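Local coordinates for uncharacterized ABC transporter solute-binding protein yclQ (Bacillus subtilis subsp. subtilis str. 168, PDB 3GFV) that binds iron-free and ferric petrobactin and its precursor 3,4-dihydroxybenzoic acid, serving as the solute-binding component of the YclNOPQ ABC transporter for ferric-petrobactin uptake, at residues Asp41-Asp49 with Pro66-Asp74; Tyr128-Ala136 with Gly278-Gln286. All coordinates share one frame; numbering follows the deposited sequence.

Overall arrangement
Both contacts are mainly buried, with centres about 14 Å apart, but their chemistry differs. Contact 1 packs helix 42-50, which follows strand 37-39 of the five-stranded parallel sheet, against the 3-10 segment in the connection between strands 57-60 and 78-79; its apolar core is flanked by direct polar bonds, and one edge reaches the surface as a salt bridge. Contact 2, nearer the chain centre, sets helix 128-142 against the glycine turn and first residues of helix 281-296. No direct hydrogen bond crosses it: aromatic and selenomethionine packing and bridging waters do the joining. The start of helix 281-296 also meets helix 42-50, so the two contacts adjoin.

Contact 1 of 2, residues Asp41-Asp49 with Pro66-Asp74; sequences DFGSLDTLD and PKYLSKFKD
D46, on helix 42-50, meets Y68 of the 3-10 segment 67-73 through a hydrogen bond flanked by close carbon packing. At the base of the acid, D46 CB lies 3.4 Å from Y68 CE1, while L69 CD2 reaches the same CB at 4.1 Å. The next atom, CG, is held between the backbone N and the carbonyl carbon (chi1 81°) and lies at the edge of the Y68 ring, in its plane. At the tip, D46 OD1 accepts from Y68 OH at 2.5 Å through its anti lone pair, with the carboxylate turned 58° against the ring. S283 OG also bonds to OD1, and OD2 accepts from E282 N, so both oxygens of this buried group have partners at the start of helix 281-296. These donors and the helix end would be expected to favour a negative charge, while G43 O, an acceptor 3.2 Å from D46 OD2, would oppose it.

Helix 42-50 links parallel strands 37-39 and 57-60 in a beta-alpha-beta unit of the periplasmic binding protein fold, and D41 caps it by accepting from S44 N. L45 faces the 3-10 segment with both methyls: L45 CD2 sits over one face of the F72 ring in a CH-pi contact, 4.0 Å from the centroid, and L45 CD1 is 3.8 Å from F72 CZ. The opposite face of that ring carries K71 CG, from its own segment. Toward the start of the helix, F42 CB packs against L69 CD1, and the ring meets P66 CD at 4.1 Å from F42 CD2. Nearer the surface, K71 bends at chi3 (-61°) to form a salt bridge in which K71 NZ approaches D49 OD1 on the syn side, at 3.0 Å.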
ATOM      1  N   ASP A  41      -8.505  -6.127  -1.316  1.00 20.05           N
ATOM      2  CA  ASP A  41      -7.248  -5.398  -1.408  1.00 21.79           C
ATOM      3  C   ASP A  41      -7.571  -3.922  -1.632  1.00 21.30           C
ATOM      4  O   ASP A  41      -8.142  -3.573  -2.655  1.00 22.07           O
ATOM      5  CB  ASP A  41      -6.392  -5.915  -2.581  1.00 24.41           C
ATOM      6  CG  ASP A  41      -5.118  -5.117  -2.739  1.00 25.09           C
ATOM      7  OD1 ASP A  41      -4.295  -5.154  -1.783  1.00 24.66           O
ATOM      8  OD2 ASP A  41      -4.961  -4.427  -3.775  1.00 24.03           O
ATOM      9  N   PHE A  42      -7.192  -3.056  -0.695  1.00 20.67           N
ATOM     10  CA  PHE A  42      -7.604  -1.648  -0.803  1.00 19.75           C
ATOM     11  C   PHE A  42      -6.935  -0.903  -1.957  1.00 20.67           C
ATOM     12  O   PHE A  42      -7.525   0.027  -2.521  1.00 21.28           O
ATOM     13  CB  PHE A  42      -7.408  -0.902   0.513  1.00 18.73           C
ATOM     14  CG  PHE A  42      -8.384  -1.312   1.594  1.00 21.70           C
ATOM     15  CD1 PHE A  42      -9.681  -1.681   1.275  1.00 23.40           C
ATOM     16  CD2 PHE A  42      -8.012  -1.303   2.934  1.00 25.50           C
ATOM     17  CE1 PHE A  42     -10.583  -2.058   2.278  1.00 26.36           C
ATOM     18  CE2 PHE A  42      -8.915  -1.655   3.939  1.00 29.13           C
ATOM     19  CZ  PHE A  42     -10.205  -2.034   3.602  1.00 28.64           C
ATOM     20  N   GLY A  43      -5.718  -1.308  -2.313  1.00 18.47           N
ATOM     21  CA  GLY A  43      -5.066  -0.710  -3.477  1.00 20.00           C
ATOM     22  C   GLY A  43      -5.916  -0.946  -4.715  1.00 22.70           C
ATOM     23  O   GLY A  43      -6.174  -0.034  -5.520  1.00 22.18           O
ATOM     24  N   SER A  44      -6.358  -2.186  -4.872  1.00 20.27           N
ATOM     25  CA  SER A  44      -7.158  -2.558  -6.032  1.00 19.77           C
ATOM     26  C   SER A  44      -8.472  -1.805  -5.992  1.00 21.78           C
ATOM     27  O   SER A  44      -8.996  -1.374  -7.022  1.00 23.17           O
ATOM     28  CB  SER A  44      -7.429  -4.063  -6.037  1.00 19.20           C
ATOM     29  OG  SER A  44      -6.234  -4.801  -6.208  1.00 24.60           O
ATOM     30  N   LEU A  45      -9.036  -1.675  -4.794  1.00 20.69           N
ATOM     31  CA  LEU A  45     -10.254  -0.889  -4.646  1.00 19.49           C
ATOM     32  C   LEU A  45     -10.083   0.552  -5.137  1.00 22.04           C
ATOM     33  O   LEU A  45     -10.969   1.107  -5.792  1.00 21.77           O
ATOM     34  CB  LEU A  45     -10.748  -0.921  -3.184  1.00 19.76           C
ATOM     35  CG  LEU A  45     -12.080  -0.204  -2.918  1.00 21.67           C
ATOM     36  CD1 LEU A  45     -13.244  -0.780  -3.772  1.00 20.87           C
ATOM     37  CD2 LEU A  45     -12.404  -0.290  -1.413  1.00 22.66           C
ATOM     38  N   ASP A  46      -8.941   1.163  -4.828  1.00 20.82           N
ATOM     39  CA  ASP A  46      -8.750   2.557  -5.191  1.00 20.51           C
ATOM     40  C   ASP A  46      -8.437   2.721  -6.677  1.00 24.45           C
ATOM     41  O   ASP A  46      -8.751   3.761  -7.266  1.00 24.29           O
ATOM     42  CB  ASP A  46      -7.795   3.319  -4.220  1.00 19.25           C
ATOM     43  CG  ASP A  46      -6.298   3.102  -4.486  1.00 24.23           C
ATOM     44  OD1 ASP A  46      -5.555   2.951  -3.484  1.00 24.49           O
ATOM     45  OD2 ASP A  46      -5.842   3.134  -5.660  1.00 26.30           O
ATOM     46  N   THR A  47      -7.880   1.677  -7.290  1.00 22.97           N
ATOM     47  CA  THR A  47      -7.747   1.674  -8.746  1.00 21.43           C
ATOM     48  C   THR A  47      -9.140   1.614  -9.377  1.00 22.85           C
ATOM     49  O   THR A  47      -9.441   2.392 -10.267  1.00 22.09           O
ATOM     50  CB  THR A  47      -6.841   0.537  -9.255  1.00 20.64           C
ATOM     51  OG1 THR A  47      -5.490   0.772  -8.815  1.00 21.54           O
ATOM     52  CG2 THR A  47      -6.856   0.446 -10.809  1.00 22.53           C
ATOM     53  N   LEU A  48     -10.000   0.721  -8.895  1.00 22.73           N
ATOM     54  CA  LEU A  48     -11.367   0.684  -9.400  1.00 26.59           C
ATOM     55  C   LEU A  48     -12.029   2.060  -9.262  1.00 26.97           C
ATOM     56  O   LEU A  48     -12.705   2.534 -10.180  1.00 26.58           O
ATOM     57  CB  LEU A  48     -12.162  -0.396  -8.663  1.00 21.83           C
ATOM     58  CG  LEU A  48     -11.746  -1.836  -8.944  1.00 26.93           C
ATOM     59  CD1 LEU A  48     -12.474  -2.794  -7.990  1.00 24.71           C
ATOM     60  CD2 LEU A  48     -12.024  -2.215 -10.401  1.00 26.65           C
ATOM     61  N   ASP A  49     -11.816   2.719  -8.122  1.00 27.14           N
ATOM     62  CA  ASP A  49     -12.411   4.029  -7.888  1.00 24.66           C
ATOM     63  C   ASP A  49     -11.893   5.069  -8.882  1.00 24.46           C
ATOM     64  O   ASP A  49     -12.671   5.846  -9.431  1.00 29.50           O
ATOM     65  CB  ASP A  49     -12.148   4.519  -6.463  1.00 27.20           C
ATOM     66  CG  ASP A  49     -12.805   5.863  -6.184  1.00 30.95           C
ATOM     67  OD1 ASP A  49     -14.048   5.897  -6.047  1.00 30.06           O
ATOM     68  OD2 ASP A  49     -12.080   6.887  -6.115  1.00 33.96           O
ATOM     69  N   PRO A  66      -9.002   3.479   5.362  1.00 26.40           N
ATOM     70  CA  PRO A  66      -8.229   4.719   5.251  1.00 32.26           C
ATOM     71  C   PRO A  66      -9.164   5.864   4.868  1.00 33.85           C
ATOM     72  O   PRO A  66     -10.167   5.629   4.176  1.00 30.96           O
ATOM     73  CB  PRO A  66      -7.261   4.423   4.104  1.00 30.57           C
ATOM     74  CG  PRO A  66      -7.161   2.939   4.059  1.00 30.61           C
ATOM     75  CD  PRO A  66      -8.520   2.433   4.446  1.00 26.33           C
ATOM     76  N   LYS A  67      -8.822   7.081   5.282  1.00 35.50           N
ATOM     77  CA  LYS A  67      -9.702   8.223   5.105  1.00 36.58           C
ATOM     78  C   LYS A  67     -10.102   8.425   3.649  1.00 31.17           C
ATOM     79  O   LYS A  67     -11.253   8.738   3.368  1.00 27.00           O
ATOM     80  CB  LYS A  67      -9.071   9.506   5.647  1.00 42.40           C
ATOM     81  CG  LYS A  67     -10.038  10.690   5.618  1.00 52.35           C
ATOM     82  CD  LYS A  67      -9.356  12.020   5.901  1.00 60.89           C
ATOM     83  CE  LYS A  67     -10.254  13.183   5.480  1.00 69.07           C
ATOM     84  NZ  LYS A  67      -9.674  14.514   5.821  1.00 73.51           N
ATOM     85  N   TYR A  68      -9.145   8.260   2.741  1.00 26.46           N
ATOM     86  CA  TYR A  68      -9.411   8.499   1.327  1.00 31.92           C
ATOM     87  C   TYR A  68     -10.460   7.535   0.782  1.00 30.63           C
ATOM     88  O   TYR A  68     -11.047   7.814  -0.259  1.00 27.74           O
ATOM     89  CB  TYR A  68      -8.120   8.491   0.472  1.00 36.43           C
ATOM     90  CG  TYR A  68      -7.569   7.129   0.072  1.00 27.62           C
ATOM     91  CD1 TYR A  68      -7.627   6.693  -1.243  1.00 29.24           C
ATOM     92  CD2 TYR A  68      -6.967   6.296   1.008  1.00 24.38           C
ATOM     93  CE1 TYR A  68      -7.107   5.457  -1.620  1.00 22.98           C
ATOM     94  CE2 TYR A  68      -6.453   5.061   0.646  1.00 30.44           C
ATOM     95  CZ  TYR A  68      -6.524   4.647  -0.671  1.00 23.04           C
ATOM     96  OH  TYR A  68      -6.024   3.420  -1.023  1.00 24.60           O
ATOM     97  N   LEU A  69     -10.708   6.433   1.493  1.00 28.45           N
ATOM     98  CA  LEU A  69     -11.711   5.443   1.059  1.00 27.09           C
ATOM     99  C   LEU A  69     -13.012   5.490   1.857  1.00 26.67           C
ATOM    100  O   LEU A  69     -13.837   4.578   1.761  1.00 25.59           O
ATOM    101  CB  LEU A  69     -11.120   4.028   1.123  1.00 27.05           C
ATOM    102  CG  LEU A  69      -9.997   3.776   0.111  1.00 26.05           C
ATOM    103  CD1 LEU A  69      -9.232   2.493   0.375  1.00 25.58           C
ATOM    104  CD2 LEU A  69     -10.611   3.775  -1.302  1.00 25.75           C
ATOM    105  N   SER A  70     -13.213   6.549   2.631  1.00 23.49           N
ATOM    106  CA  SER A  70     -14.390   6.621   3.528  1.00 28.23           C
ATOM    107  C   SER A  70     -15.740   6.567   2.808  1.00 28.61           C
ATOM    108  O   SER A  70     -16.749   6.177   3.391  1.00 32.16           O
ATOM    109  CB  SER A  70     -14.327   7.874   4.416  1.00 39.48           C
ATOM    110  OG  SER A  70     -14.252   9.046   3.622  1.00 48.76           O
ATOM    111  N   LYS A  71     -15.754   6.950   1.539  1.00 27.65           N
ATOM    112  CA  LYS A  71     -16.985   6.894   0.752  1.00 31.01           C
ATOM    113  C   LYS A  71     -17.567   5.474   0.762  1.00 28.19           C
ATOM    114  O   LYS A  71     -18.773   5.282   0.650  1.00 30.60           O
ATOM    115  CB  LYS A  71     -16.699   7.330  -0.686  1.00 32.11           C
ATOM    116  CG  LYS A  71     -16.063   6.227  -1.512  1.00 39.82           C
ATOM    117  CD  LYS A  71     -15.294   6.788  -2.689  1.00 51.89           C
ATOM    118  CE  LYS A  71     -16.200   7.555  -3.620  1.00 57.99           C
ATOM    119  NZ  LYS A  71     -15.402   8.237  -4.669  1.00 61.20           N
ATOM    120  N   PHE A  72     -16.700   4.480   0.921  1.00 28.30           N
ATOM    121  CA  PHE A  72     -17.141   3.085   0.867  1.00 28.13           C
ATOM    122  C   PHE A  72     -17.877   2.600   2.121  1.00 29.93           C
ATOM    123  O   PHE A  72     -18.305   1.448   2.186  1.00 28.60           O
ATOM    124  CB  PHE A  72     -15.965   2.177   0.484  1.00 27.72           C
ATOM    125  CG  PHE A  72     -15.553   2.332  -0.964  1.00 23.28           C
ATOM    126  CD1 PHE A  72     -16.338   1.789  -1.967  1.00 28.36           C
ATOM    127  CD2 PHE A  72     -14.409   3.028  -1.313  1.00 27.66           C
ATOM    128  CE1 PHE A  72     -15.983   1.936  -3.307  1.00 26.86           C
ATOM    129  CE2 PHE A  72     -14.052   3.180  -2.645  1.00 25.49           C
ATOM    130  CZ  PHE A  72     -14.845   2.624  -3.643  1.00 26.41           C
ATOM    131  N   LYS A  73     -18.056   3.489   3.095  1.00 31.39           N
ATOM    132  CA  LYS A  73     -18.887   3.184   4.262  1.00 29.77           C
ATOM    133  C   LYS A  73     -20.365   3.126   3.864  1.00 26.07           C
ATOM    134  O   LYS A  73     -21.189   2.527   4.557  1.00 33.12           O
ATOM    135  CB  LYS A  73     -18.686   4.232   5.362  1.00 30.84           C
ATOM    136  CG  LYS A  73     -17.268   4.311   5.870  1.00 32.60           C
ATOM    137  CD  LYS A  73     -17.136   5.256   7.057  1.00 41.19           C
ATOM    138  CE  LYS A  73     -15.700   5.263   7.575  1.00 48.96           C
ATOM    139  NZ  LYS A  73     -15.602   5.728   8.989  1.00 58.43           N
ATOM    140  N   ASP A  74     -20.693   3.764   2.746  1.00 29.80           N
ATOM    141  CA  ASP A  74     -22.056   3.727   2.206  1.00 32.04           C
ATOM    142  C   ASP A  74     -22.612   2.307   2.222  1.00 31.90           C
ATOM    143  O   ASP A  74     -21.936   1.368   1.822  1.00 31.11           O
ATOM    144  CB  ASP A  74     -22.068   4.278   0.770  1.00 33.35           C
ATOM    145  CG  ASP A  74     -23.468   4.600   0.272  1.00 47.61           C
ATOM    146  OD1 ASP A  74     -24.297   3.676   0.093  1.00 41.11           O
ATOM    147  OD2 ASP A  74     -23.732   5.795   0.034  1.00 59.33           O
TER

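Contact 2 of 2, residues Tyr128-Ala136 with Gly278-Gln286; sequences YMESFKSDA and GGGLESMTQ
F132 projects from helix 128-142 into a hollow formed by G279, G280 and M284, where the helix packs against the glycine turn and N-terminal end of helix 281-296 within the periplasmic binding protein fold; a Met-aromatic contact forms part of this packing. With CG anti to the backbone N (chi1 -179°), the ring reaches across to the glycine turn, where G279 CA and G280 O lie at its edge and in its plane. G279, with no side chain, brings its backbone directly against the ring, F132 CE1 being 3.3 Å from G279 O. The selenomethionine M284 forms the lid. Its chain bends at chi2 and chi3 and lays M284 CE over the centre of the F132 ring, 4.0 Å from the F132 centroid in a CH-pi contact, with M284 SE above the same face but farther from that centroid, at 5.2 Å. M284 CE is a bump seated in the corner made by the F132 face, Y128 CE2, 3.4 Å from it, and SE of M129, also a selenomethionine. A smaller bump, A136 CB, fits against L281 CD2 at 4.2 Å. G280, the N-cap residue, gives its N-H to S283 OG. Waters bridge the two segments: water 2, over the F132 face opposite M284, donates to F132 O and G279 O, while water 1 accepts from G279 N at 2.8 Å and also bonds Y128 OH.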
ATOM      1  N   TYR A 128       8.731  -3.964  -7.111  1.00 24.57           N
ATOM      2  CA  TYR A 128       7.566  -3.134  -6.832  1.00 21.78           C
ATOM      3  C   TYR A 128       6.853  -2.653  -8.121  1.00 23.96           C
ATOM      4  O   TYR A 128       5.676  -2.946  -8.327  1.00 26.12           O
ATOM      5  CB  TYR A 128       7.913  -1.955  -5.911  1.00 21.68           C
ATOM      6  CG  TYR A 128       6.685  -1.390  -5.281  1.00 21.18           C
ATOM      7  CD1 TYR A 128       6.374  -1.656  -3.950  1.00 23.15           C
ATOM      8  CD2 TYR A 128       5.785  -0.640  -6.033  1.00 25.42           C
ATOM      9  CE1 TYR A 128       5.212  -1.162  -3.380  1.00 25.63           C
ATOM     10  CE2 TYR A 128       4.633  -0.148  -5.479  1.00 25.54           C
ATOM     11  CZ  TYR A 128       4.349  -0.403  -4.158  1.00 25.69           C
ATOM     12  OH  TYR A 128       3.198   0.096  -3.605  1.00 29.54           O
HETATM   13  N   MSE A 129       7.563  -1.932  -8.979  1.00 23.47           N
HETATM   14  CA  MSE A 129       6.906  -1.293 -10.119  1.00 28.69           C
HETATM   15  C   MSE A 129       6.413  -2.315 -11.135  1.00 26.88           C
HETATM   16  O   MSE A 129       5.354  -2.143 -11.745  1.00 26.25           O
HETATM   17  CB  MSE A 129       7.828  -0.250 -10.763  1.00 28.11           C
HETATM   18  CG  MSE A 129       7.949   1.030  -9.930  1.00 25.26           C
HETATM   19 SE   MSE A 129       6.213   1.705  -9.322  0.70 32.24          SE
HETATM   20  CE  MSE A 129       5.507   2.331 -11.064  1.00 27.24           C
ATOM     21  N   GLU A 130       7.167  -3.394 -11.317  1.00 29.45           N
ATOM     22  CA  GLU A 130       6.730  -4.453 -12.224  1.00 33.06           C
ATOM     23  C   GLU A 130       5.359  -4.977 -11.796  1.00 28.29           C
ATOM     24  O   GLU A 130       4.436  -5.042 -12.610  1.00 29.44           O
ATOM     25  CB  GLU A 130       7.748  -5.594 -12.261  1.00 37.95           C
ATOM     26  CG  GLU A 130       7.318  -6.802 -13.086  1.00 50.46           C
ATOM     27  CD  GLU A 130       8.380  -7.896 -13.126  1.00 60.80           C
ATOM     28  OE1 GLU A 130       8.086  -9.032 -12.692  1.00 66.08           O
ATOM     29  OE2 GLU A 130       9.511  -7.618 -13.578  1.00 63.26           O
ATOM     30  N   SER A 131       5.237  -5.338 -10.518  1.00 26.93           N
ATOM     31  CA  SER A 131       3.983  -5.890  -9.999  1.00 24.91           C
ATOM     32  C   SER A 131       2.894  -4.815  -9.946  1.00 24.59           C
ATOM     33  O   SER A 131       1.722  -5.099 -10.240  1.00 23.49           O
ATOM     34  CB  SER A 131       4.177  -6.575  -8.622  1.00 26.33           C
ATOM     35  OG  SER A 131       4.594  -5.634  -7.661  1.00 31.12           O
ATOM     36  N   PHE A 132       3.272  -3.588  -9.583  1.00 22.74           N
ATOM     37  CA  PHE A 132       2.331  -2.461  -9.557  1.00 24.60           C
ATOM     38  C   PHE A 132       1.720  -2.255 -10.944  1.00 25.37           C
ATOM     39  O   PHE A 132       0.509  -2.184 -11.112  1.00 21.89           O
ATOM     40  CB  PHE A 132       3.042  -1.175  -9.130  1.00 20.09           C
ATOM     41  CG  PHE A 132       2.138   0.032  -9.055  1.00 20.83           C
ATOM     42  CD1 PHE A 132       1.361   0.256  -7.927  1.00 24.97           C
ATOM     43  CD2 PHE A 132       2.100   0.969 -10.088  1.00 26.29           C
ATOM     44  CE1 PHE A 132       0.534   1.374  -7.840  1.00 22.70           C
ATOM     45  CE2 PHE A 132       1.266   2.081 -10.017  1.00 23.99           C
ATOM     46  CZ  PHE A 132       0.489   2.290  -8.871  1.00 21.55           C
ATOM     47  N   LYS A 133       2.561  -2.145 -11.955  1.00 23.10           N
ATOM     48  CA  LYS A 133       2.004  -1.965 -13.297  1.00 24.69           C
ATOM     49  C   LYS A 133       1.180  -3.166 -13.748  1.00 27.28           C
ATOM     50  O   LYS A 133       0.123  -3.013 -14.367  1.00 25.51           O
ATOM     51  CB  LYS A 133       3.105  -1.655 -14.294  1.00 24.19           C
ATOM     52  CG  LYS A 133       3.745  -0.304 -14.009  1.00 25.58           C
ATOM     53  CD  LYS A 133       4.838   0.010 -15.022  1.00 38.89           C
ATOM     54  CE  LYS A 133       5.128   1.499 -15.041  1.00 41.58           C
ATOM     55  NZ  LYS A 133       6.219   1.817 -15.995  1.00 48.07           N
ATOM     56  N   SER A 134       1.651  -4.365 -13.432  1.00 24.44           N
ATOM     57  CA  SER A 134       0.929  -5.556 -13.863  1.00 27.62           C
ATOM     58  C   SER A 134      -0.459  -5.607 -13.234  1.00 25.25           C
ATOM     59  O   SER A 134      -1.438  -5.931 -13.896  1.00 26.62           O
ATOM     60  CB  SER A 134       1.730  -6.816 -13.559  1.00 31.76           C
ATOM     61  OG  SER A 134       0.950  -7.961 -13.823  1.00 41.86           O
ATOM     62  N   ASP A 135      -0.548  -5.257 -11.957  1.00 22.91           N
ATOM     63  CA  ASP A 135      -1.837  -5.283 -11.255  1.00 18.79           C
ATOM     64  C   ASP A 135      -2.801  -4.299 -11.890  1.00 24.40           C
ATOM     65  O   ASP A 135      -3.961  -4.647 -12.151  1.00 23.10           O
ATOM     66  CB  ASP A 135      -1.663  -4.908  -9.779  1.00 18.86           C
ATOM     67  CG  ASP A 135      -1.004  -6.017  -8.970  1.00 27.26           C
ATOM     68  OD1 ASP A 135      -0.781  -7.119  -9.534  1.00 27.09           O
ATOM     69  OD2 ASP A 135      -0.701  -5.775  -7.772  1.00 25.44           O
ATOM     70  N   ALA A 136      -2.332  -3.061 -12.093  1.00 21.32           N
ATOM     71  CA  ALA A 136      -3.160  -2.020 -12.706  1.00 27.39           C
ATOM     72  C   ALA A 136      -3.615  -2.437 -14.102  1.00 29.21           C
ATOM     73  O   ALA A 136      -4.790  -2.308 -14.470  1.00 23.83           O
ATOM     74  CB  ALA A 136      -2.381  -0.669 -12.768  1.00 21.25           C
ATOM     75  N   GLY A 278      -2.228   0.865  -0.287  1.00 20.96           N
ATOM     76  CA  GLY A 278      -1.059   0.912  -1.148  1.00 20.36           C
ATOM     77  C   GLY A 278      -1.201   0.006  -2.366  1.00 24.45           C
ATOM     78  O   GLY A 278      -1.949  -0.972  -2.338  1.00 23.11           O
ATOM     79  N   GLY A 279      -0.474   0.335  -3.429  1.00 21.51           N
ATOM     80  CA  GLY A 279      -0.403  -0.518  -4.604  1.00 19.67           C
ATOM     81  C   GLY A 279      -1.470  -0.210  -5.630  1.00 19.67           C
ATOM     82  O   GLY A 279      -1.528  -0.895  -6.639  1.00 21.55           O
ATOM     83  N   GLY A 280      -2.279   0.820  -5.383  1.00 22.45           N
ATOM     84  CA  GLY A 280      -3.306   1.250  -6.320  1.00 18.59           C
ATOM     85  C   GLY A 280      -3.015   2.605  -6.933  1.00 22.16           C
ATOM     86  O   GLY A 280      -2.100   3.306  -6.517  1.00 20.74           O
ATOM     87  N   LEU A 281      -3.786   2.993  -7.944  1.00 21.73           N
ATOM     88  CA  LEU A 281      -3.509   4.259  -8.624  1.00 18.80           C
ATOM     89  C   LEU A 281      -3.655   5.457  -7.678  1.00 27.52           C
ATOM     90  O   LEU A 281      -2.883   6.402  -7.743  1.00 24.96           O
ATOM     91  CB  LEU A 281      -4.423   4.443  -9.840  1.00 21.59           C
ATOM     92  CG  LEU A 281      -4.322   3.376 -10.934  1.00 21.83           C
ATOM     93  CD1 LEU A 281      -5.359   3.671 -12.023  1.00 25.39           C
ATOM     94  CD2 LEU A 281      -2.910   3.266 -11.538  1.00 23.76           C
ATOM     95  N   GLU A 282      -4.635   5.422  -6.783  1.00 21.84           N
ATOM     96  CA  GLU A 282      -4.838   6.566  -5.900  1.00 21.88           C
ATOM     97  C   GLU A 282      -3.835   6.564  -4.757  1.00 19.67           C
ATOM     98  O   GLU A 282      -3.231   7.591  -4.453  1.00 22.63           O
ATOM     99  CB  GLU A 282      -6.254   6.581  -5.333  1.00 21.64           C
ATOM    100  CG  GLU A 282      -7.306   6.628  -6.436  1.00 22.65           C
ATOM    101  CD  GLU A 282      -8.738   6.720  -5.945  1.00 26.37           C
ATOM    102  OE1 GLU A 282      -8.990   6.459  -4.760  1.00 28.58           O
ATOM    103  OE2 GLU A 282      -9.620   7.059  -6.785  1.00 28.87           O
ATOM    104  N   SER A 283      -3.660   5.408  -4.126  1.00 21.13           N
ATOM    105  CA  SER A 283      -2.740   5.333  -2.995  1.00 20.82           C
ATOM    106  C   SER A 283      -1.311   5.659  -3.447  1.00 22.44           C
ATOM    107  O   SER A 283      -0.593   6.369  -2.746  1.00 19.21           O
ATOM    108  CB  SER A 283      -2.829   3.985  -2.251  1.00 21.95           C
ATOM    109  OG  SER A 283      -2.853   2.870  -3.124  1.00 22.31           O
HETATM  110  N   MSE A 284      -0.915   5.194  -4.636  1.00 19.84           N
HETATM  111  CA  MSE A 284       0.439   5.484  -5.112  1.00 21.72           C
HETATM  112  C   MSE A 284       0.590   6.997  -5.318  1.00 20.35           C
HETATM  113  O   MSE A 284       1.606   7.601  -4.946  1.00 21.06           O
HETATM  114  CB  MSE A 284       0.724   4.726  -6.403  1.00 21.01           C
HETATM  115  CG  MSE A 284       1.979   5.153  -7.131  1.00 19.99           C
HETATM  116 SE   MSE A 284       3.658   4.842  -6.137  0.70 30.22          SE
HETATM  117  CE  MSE A 284       4.021   3.002  -6.621  1.00 30.72           C
ATOM    118  N   THR A 285      -0.411   7.597  -5.947  1.00 22.82           N
ATOM    119  CA  THR A 285      -0.390   9.033  -6.207  1.00 23.25           C
ATOM    120  C   THR A 285      -0.216   9.817  -4.912  1.00 22.62           C
ATOM    121  O   THR A 285       0.617  10.727  -4.827  1.00 23.91           O
ATOM    122  CB  THR A 285      -1.650   9.470  -6.944  1.00 26.84           C
ATOM    123  OG1 THR A 285      -1.639   8.867  -8.244  1.00 27.51           O
ATOM    124  CG2 THR A 285      -1.666  10.969  -7.094  1.00 27.54           C
ATOM    125  N   GLN A 286      -0.986   9.426  -3.906  0.70 20.94           N
ATOM    126  CA  GLN A 286      -0.896  10.041  -2.596  0.70 21.84           C
ATOM    127  C   GLN A 286       0.492   9.858  -1.994  0.70 21.66           C
ATOM    128  O   GLN A 286       1.087  10.814  -1.480  0.70 22.35           O
ATOM    129  CB  GLN A 286      -1.928   9.441  -1.644  0.70 19.43           C
ATOM    130  CG  GLN A 286      -1.864  10.113  -0.279  0.70 21.49           C
ATOM    131  CD  GLN A 286      -2.743   9.443   0.750  0.70 28.86           C
ATOM    132  OE1 GLN A 286      -3.920   9.150   0.504  0.70 26.49           O
ATOM    133  NE2 GLN A 286      -2.172   9.198   1.917  0.70 22.01           N
TER
HETATM  134  O   HOH W   1       1.495   2.251  -3.931  1.00 28.09           O
HETATM  135  O   HOH W   2      -1.555  -1.006  -9.405  1.00 24.12           O
HETATM  136  O   HOH W   3      -1.834  -3.625  -6.740  1.00 22.18           O